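Local atomic coordinates of response regulator (Xanthomonas campestris pv. campestris, PDB entry 3QYY), a protein that probably acts, through its GGDEF domain, as a diguanylate cyclase that makes the second messenger c-di-GMP, which in this structure is itself bound at the active site. Residues 43-52 with 125-135. Numbering follows the deposited sequence.
With MG (magnesium ion), chain I.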
ATOM      1  N   PHE B  43      -2.575 -19.529  18.922  1.00 25.46           N
ATOM      2  CA  PHE B  43      -1.968 -18.791  17.828  1.00 23.91           C
ATOM      3  C   PHE B  43      -2.667 -17.458  17.620  1.00 22.64           C
ATOM      4  O   PHE B  43      -3.895 -17.386  17.553  1.00 22.91           O
ATOM      5  CB  PHE B  43      -2.000 -19.588  16.520  1.00 21.70           C
ATOM      6  CG  PHE B  43      -1.339 -18.870  15.373  1.00 21.86           C
ATOM      7  CD1 PHE B  43      -2.066 -18.515  14.241  1.00 21.98           C
ATOM      8  CD2 PHE B  43       0.003 -18.505  15.452  1.00 20.58           C
ATOM      9  CE1 PHE B  43      -1.468 -17.804  13.197  1.00 21.39           C
ATOM     10  CE2 PHE B  43       0.614 -17.793  14.415  1.00 21.28           C
ATOM     11  CZ  PHE B  43      -0.128 -17.441  13.284  1.00 22.10           C
ATOM     12  N   VAL B  44      -1.867 -16.403  17.534  1.00 20.91           N
ATOM     13  CA  VAL B  44      -2.378 -15.063  17.320  1.00 19.00           C
ATOM     14  C   VAL B  44      -1.682 -14.502  16.083  1.00 18.95           C
ATOM     15  O   VAL B  44      -0.455 -14.562  15.973  1.00 19.09           O
ATOM     16  CB  VAL B  44      -2.072 -14.152  18.522  1.00 20.20           C
ATOM     17  CG1 VAL B  44      -2.714 -12.788  18.316  1.00 19.06           C
ATOM     18  CG2 VAL B  44      -2.583 -14.802  19.811  1.00 20.96           C
ATOM     19  N   LEU B  45      -2.467 -13.972  15.150  1.00 17.75           N
ATOM     20  CA  LEU B  45      -1.917 -13.392  13.925  1.00 16.47           C
ATOM     21  C   LEU B  45      -2.050 -11.880  13.959  1.00 17.38           C
ATOM     22  O   LEU B  45      -3.116 -11.353  14.289  1.00 18.07           O
ATOM     23  CB  LEU B  45      -2.658 -13.931  12.696  1.00 16.91           C
ATOM     24  CG  LEU B  45      -2.247 -13.320  11.349  1.00 16.44           C
ATOM     25  CD1 LEU B  45      -0.825 -13.770  11.001  1.00 18.42           C
ATOM     26  CD2 LEU B  45      -3.231 -13.744  10.261  1.00 17.51           C
ATOM     27  N   PHE B  46      -0.964 -11.186  13.623  1.00 16.99           N
ATOM     28  CA  PHE B  46      -0.959  -9.729  13.581  1.00 16.22           C
ATOM     29  C   PHE B  46      -0.644  -9.248  12.168  1.00 16.35           C
ATOM     30  O   PHE B  46       0.205  -9.820  11.485  1.00 14.80           O
ATOM     31  CB  PHE B  46       0.114  -9.133  14.498  1.00 18.76           C
ATOM     32  CG  PHE B  46      -0.064  -9.453  15.952  1.00 20.58           C
ATOM     33  CD1 PHE B  46       0.486 -10.610  16.494  1.00 21.99           C
ATOM     34  CD2 PHE B  46      -0.760  -8.584  16.786  1.00 21.95           C
ATOM     35  CE1 PHE B  46       0.351 -10.894  17.853  1.00 22.85           C
ATOM     36  CE2 PHE B  46      -0.903  -8.858  18.149  1.00 22.95           C
ATOM     37  CZ  PHE B  46      -0.345 -10.016  18.680  1.00 24.72           C
ATOM     38  N   VAL B  47      -1.337  -8.200  11.738  1.00 14.97           N
ATOM     39  CA  VAL B  47      -1.084  -7.594  10.434  1.00 15.20           C
ATOM     40  C   VAL B  47      -0.643  -6.178  10.775  1.00 15.69           C
ATOM     41  O   VAL B  47      -1.369  -5.452  11.463  1.00 16.06           O
ATOM     42  CB  VAL B  47      -2.353  -7.543   9.550  1.00 14.00           C
ATOM     43  CG1 VAL B  47      -2.113  -6.621   8.338  1.00 13.51           C
ATOM     44  CG2 VAL B  47      -2.702  -8.943   9.065  1.00 14.99           C
ATOM     45  N   LEU B  48       0.546  -5.794  10.313  1.00 15.25           N
ATOM     46  CA  LEU B  48       1.085  -4.469  10.595  1.00 16.46           C
ATOM     47  C   LEU B  48       1.370  -3.666   9.329  1.00 17.28           C
ATOM     48  O   LEU B  48       1.810  -4.213   8.321  1.00 16.03           O
ATOM     49  CB  LEU B  48       2.392  -4.590  11.386  1.00 19.86           C
ATOM     50  CG  LEU B  48       2.489  -5.647  12.492  1.00 22.28           C
ATOM     51  CD1 LEU B  48       3.843  -5.520  13.173  1.00 25.44           C
ATOM     52  CD2 LEU B  48       1.381  -5.467  13.498  1.00 25.23           C
ATOM     53  N   ASP B  49       1.128  -2.362   9.396  1.00 16.71           N
ATOM     54  CA  ASP B  49       1.390  -1.474   8.266  1.00 17.24           C
ATOM     55  C   ASP B  49       2.001  -0.196   8.828  1.00 17.09           C
ATOM     56  O   ASP B  49       1.429   0.430   9.721  1.00 17.05           O
ATOM     57  CB  ASP B  49       0.091  -1.145   7.520  1.00 16.17           C
ATOM     58  CG  ASP B  49       0.330  -0.305   6.276  1.00 18.59           C
ATOM     59  OD1 ASP B  49      -0.476   0.615   6.015  1.00 19.90           O
ATOM     60  OD2 ASP B  49       1.313  -0.575   5.552  1.00 14.87           O
ATOM     61  N   MET B  50       3.171   0.184   8.320  1.00 17.03           N
ATOM     62  CA  MET B  50       3.832   1.391   8.796  1.00 18.31           C
ATOM     63  C   MET B  50       3.046   2.638   8.398  1.00 18.94           C
ATOM     64  O   MET B  50       2.366   2.657   7.367  1.00 16.93           O
ATOM     65  CB  MET B  50       5.261   1.475   8.248  1.00 19.75           C
ATOM     66  CG  MET B  50       6.193   0.405   8.796  1.00 22.27           C
ATOM     67  SD  MET B  50       7.922   0.792   8.484  1.00 27.28           S
ATOM     68  CE  MET B  50       8.225   2.024   9.765  1.00 27.13           C
ATOM     69  N   ASP B  51       3.154   3.673   9.226  1.00 18.52           N
ATOM     70  CA  ASP B  51       2.455   4.942   9.007  1.00 20.76           C
ATOM     71  C   ASP B  51       3.365   6.060   8.496  1.00 21.64           C
ATOM     72  O   ASP B  51       2.907   6.956   7.785  1.00 23.08           O
ATOM     73  CB  ASP B  51       1.848   5.458  10.321  1.00 21.66           C
ATOM     74  CG  ASP B  51       0.760   4.563  10.879  1.00 24.10           C
ATOM     75  OD1 ASP B  51       0.427   4.742  12.074  1.00 24.23           O
ATOM     76  OD2 ASP B  51       0.228   3.706  10.140  1.00 22.90           O
ATOM     77  N   ASN B  52       4.647   6.009   8.848  1.00 21.56           N
ATOM     78  CA  ASN B  52       5.558   7.103   8.492  1.00 22.64           C
ATOM     79  C   ASN B  52       6.881   6.785   7.807  1.00 22.66           C
ATOM     80  O   ASN B  52       7.865   7.492   8.022  1.00 23.34           O
ATOM     81  CB  ASN B  52       5.864   7.893   9.764  1.00 22.79           C
ATOM     82  CG  ASN B  52       6.696   7.090  10.755  1.00 25.12           C
ATOM     83  OD1 ASN B  52       6.611   5.858  10.802  1.00 22.98           O
ATOM     84  ND2 ASN B  52       7.497   7.786  11.559  1.00 24.26           N
ATOM     85  N   PRO B 125      12.017   7.359  14.729  1.00 43.30           N
ATOM     86  CA  PRO B 125      10.890   6.679  15.377  1.00 41.74           C
ATOM     87  C   PRO B 125       9.924   6.075  14.363  1.00 39.08           C
ATOM     88  O   PRO B 125       9.626   6.685  13.336  1.00 38.13           O
ATOM     89  CB  PRO B 125      10.243   7.794  16.187  1.00 41.31           C
ATOM     90  CG  PRO B 125      10.445   8.981  15.303  1.00 43.33           C
ATOM     91  CD  PRO B 125      11.888   8.821  14.864  1.00 42.70           C
ATOM     92  N   LEU B 126       9.435   4.875  14.658  1.00 37.15           N
ATOM     93  CA  LEU B 126       8.504   4.197  13.768  1.00 34.01           C
ATOM     94  C   LEU B 126       7.078   4.242  14.300  1.00 32.08           C
ATOM     95  O   LEU B 126       6.836   3.994  15.483  1.00 31.45           O
ATOM     96  CB  LEU B 126       8.914   2.735  13.565  1.00 35.55           C
ATOM     97  CG  LEU B 126      10.197   2.408  12.793  1.00 37.77           C
ATOM     98  CD1 LEU B 126      11.421   2.817  13.599  1.00 39.93           C
ATOM     99  CD2 LEU B 126      10.234   0.916  12.505  1.00 37.66           C
ATOM    100  N   HIS B 127       6.141   4.566  13.415  1.00 30.00           N
ATOM    101  CA  HIS B 127       4.724   4.623  13.753  1.00 27.73           C
ATOM    102  C   HIS B 127       4.069   3.474  12.998  1.00 25.81           C
ATOM    103  O   HIS B 127       4.256   3.335  11.786  1.00 24.04           O
ATOM    104  CB  HIS B 127       4.138   5.968  13.329  1.00 30.69           C
ATOM    105  CG  HIS B 127       4.769   7.140  14.018  1.00 33.48           C
ATOM    106  ND1 HIS B 127       4.527   8.445  13.645  1.00 35.84           N
ATOM    107  CD2 HIS B 127       5.634   7.200  15.058  1.00 34.01           C
ATOM    108  CE1 HIS B 127       5.216   9.258  14.426  1.00 35.34           C
ATOM    109  NE2 HIS B 127       5.897   8.528  15.291  1.00 34.59           N
ATOM    110  N   VAL B 128       3.309   2.651  13.711  1.00 23.26           N
ATOM    111  CA  VAL B 128       2.685   1.482  13.104  1.00 22.05           C
ATOM    112  C   VAL B 128       1.214   1.263  13.447  1.00 21.76           C
ATOM    113  O   VAL B 128       0.792   1.467  14.588  1.00 22.36           O
ATOM    114  CB  VAL B 128       3.455   0.200  13.514  1.00 20.85           C
ATOM    115  CG1 VAL B 128       2.799  -1.038  12.907  1.00 21.22           C
ATOM    116  CG2 VAL B 128       4.907   0.313  13.083  1.00 21.24           C
ATOM    117  N   SER B 129       0.448   0.838  12.444  1.00 19.22           N
ATOM    118  CA  SER B 129      -0.964   0.519  12.611  1.00 17.92           C
ATOM    119  C   SER B 129      -1.016  -1.004  12.640  1.00 19.04           C
ATOM    120  O   SER B 129      -0.489  -1.660  11.740  1.00 18.70           O
ATOM    121  CB  SER B 129      -1.786   1.041  11.430  1.00 17.80           C
ATOM    122  OG  SER B 129      -1.893   2.452  11.466  1.00 14.77           O
ATOM    123  N   ALA B 130      -1.643  -1.570  13.667  1.00 17.62           N
ATOM    124  CA  ALA B 130      -1.709  -3.020  13.786  1.00 18.29           C
ATOM    125  C   ALA B 130      -3.093  -3.577  14.083  1.00 18.81           C
ATOM    126  O   ALA B 130      -3.918  -2.924  14.727  1.00 18.98           O
ATOM    127  CB  ALA B 130      -0.728  -3.486  14.860  1.00 18.85           C
ATOM    128  N   GLY B 131      -3.325  -4.795  13.604  1.00 18.09           N
ATOM    129  CA  GLY B 131      -4.587  -5.480  13.824  1.00 18.51           C
ATOM    130  C   GLY B 131      -4.311  -6.930  14.189  1.00 19.71           C
ATOM    131  O   GLY B 131      -3.398  -7.554  13.635  1.00 19.34           O
ATOM    132  N   SER B 132      -5.084  -7.479  15.119  1.00 19.42           N
ATOM    133  CA  SER B 132      -4.878  -8.864  15.532  1.00 22.00           C
ATOM    134  C   SER B 132      -6.140  -9.718  15.460  1.00 22.91           C
ATOM    135  O   SER B 132      -7.263  -9.205  15.474  1.00 22.67           O
ATOM    136  CB  SER B 132      -4.325  -8.909  16.963  1.00 22.51           C
ATOM    137  OG  SER B 132      -5.259  -8.379  17.894  1.00 21.07           O
ATOM    138  N   ALA B 133      -5.935 -11.028  15.373  1.00 22.68           N
ATOM    139  CA  ALA B 133      -7.020 -12.001  15.334  1.00 23.31           C
ATOM    140  C   ALA B 133      -6.498 -13.279  15.992  1.00 23.86           C
ATOM    141  O   ALA B 133      -5.333 -13.641  15.821  1.00 22.38           O
ATOM    142  CB  ALA B 133      -7.443 -12.279  13.893  1.00 22.76           C
ATOM    143  N   VAL B 134      -7.356 -13.955  16.750  1.00 24.78           N
ATOM    144  CA  VAL B 134      -6.961 -15.182  17.429  1.00 26.28           C
ATOM    145  C   VAL B 134      -7.545 -16.411  16.741  1.00 27.53           C
ATOM    146  O   VAL B 134      -8.704 -16.413  16.323  1.00 28.03           O
ATOM    147  CB  VAL B 134      -7.416 -15.167  18.908  1.00 27.74           C
ATOM    148  CG1 VAL B 134      -6.756 -14.011  19.641  1.00 26.66           C
ATOM    149  CG2 VAL B 134      -8.929 -15.043  18.986  1.00 31.13           C
ATOM    150  N   CYS B 135      -6.736 -17.455  16.613  1.00 26.90           N
ATOM    151  CA  CYS B 135      -7.196 -18.678  15.974  1.00 30.90           C
ATOM    152  C   CYS B 135      -8.145 -19.422  16.905  1.00 32.47           C
ATOM    153  O   CYS B 135      -7.902 -19.527  18.107  1.00 32.56           O
ATOM    154  CB  CYS B 135      -6.009 -19.578  15.618  1.00 31.04           C
ATOM    155  SG  CYS B 135      -6.439 -20.993  14.568  1.00 35.38           S
TER
HETATM  156 MG    MG I 506       1.799   0.221   3.729  1.00 15.23          MG
HETATM  157  O   HOH W   1      -5.520 -19.647  19.631  1.00 29.78           O
HETATM  158  O   HOH W   2      -0.298   0.908   3.359  1.00 15.71           O
HETATM  159  O   HOH W   3       2.141   2.206   4.621  1.00 13.46           O
HETATM  160  O   HOH W   4       1.254  -1.605   3.012  1.00 14.21           O
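Asn-52 and His-127 show how an antiparallel strand pair can be closed by side chains where its backbone pairing ends. The Asn-52 amide lies flat on the imidazole, planes 3° apart, with ND2 3.6 Å above the ring centre. Both ends of this amide grip the other backbone: Asn-52 OD1 accepts from His-127 N at 3.0 Å, the donor lying above the Asn-52 side-chain carbonyl plane, while ND2 donates to Pro-125 O at 3.0 Å. Next to it, Ser-129 OG gives its proton to the syn lone pair of Asp-51 OD2 (2.8 Å).

Strands 44-50 and 128-134 pair antiparallel from Val-44 with Val-134 to Met-50 with Val-128, hydrogen-bonded pairs such as Leu-45 with Ala-133 alternating with non-hydrogen-bonded ones. Bulk meets hollow at two pairs: the Phe-46 ring passes obliquely by Ser-132, CD2 reaching its CB at 3.6 Å, and on the other face Val-47 pairs with Gly-131, which adds no bulk. Val-44 and Val-134 are alike in size, and Leu-48 CB rests against Val-128 CG1. Met-50, bent at chi3 (78°), curls its CE onto the fork of Leu-126, 3.6 Å from CD2.

Asp-49 OD2 binds magnesium at 2.0 Å beside Asp-92, and Lys-156 salt-bridges both Asp-49 and Asp-51. In the GGDEF sheet 44-50 is the middle strand, bordered by 93-98, and 128-134 lies between it and 162-165; helix 102-116 packs against the face carrying Val-44, Phe-46 and Leu-48, and helix 22-38 against Leu-45 on the opposite face.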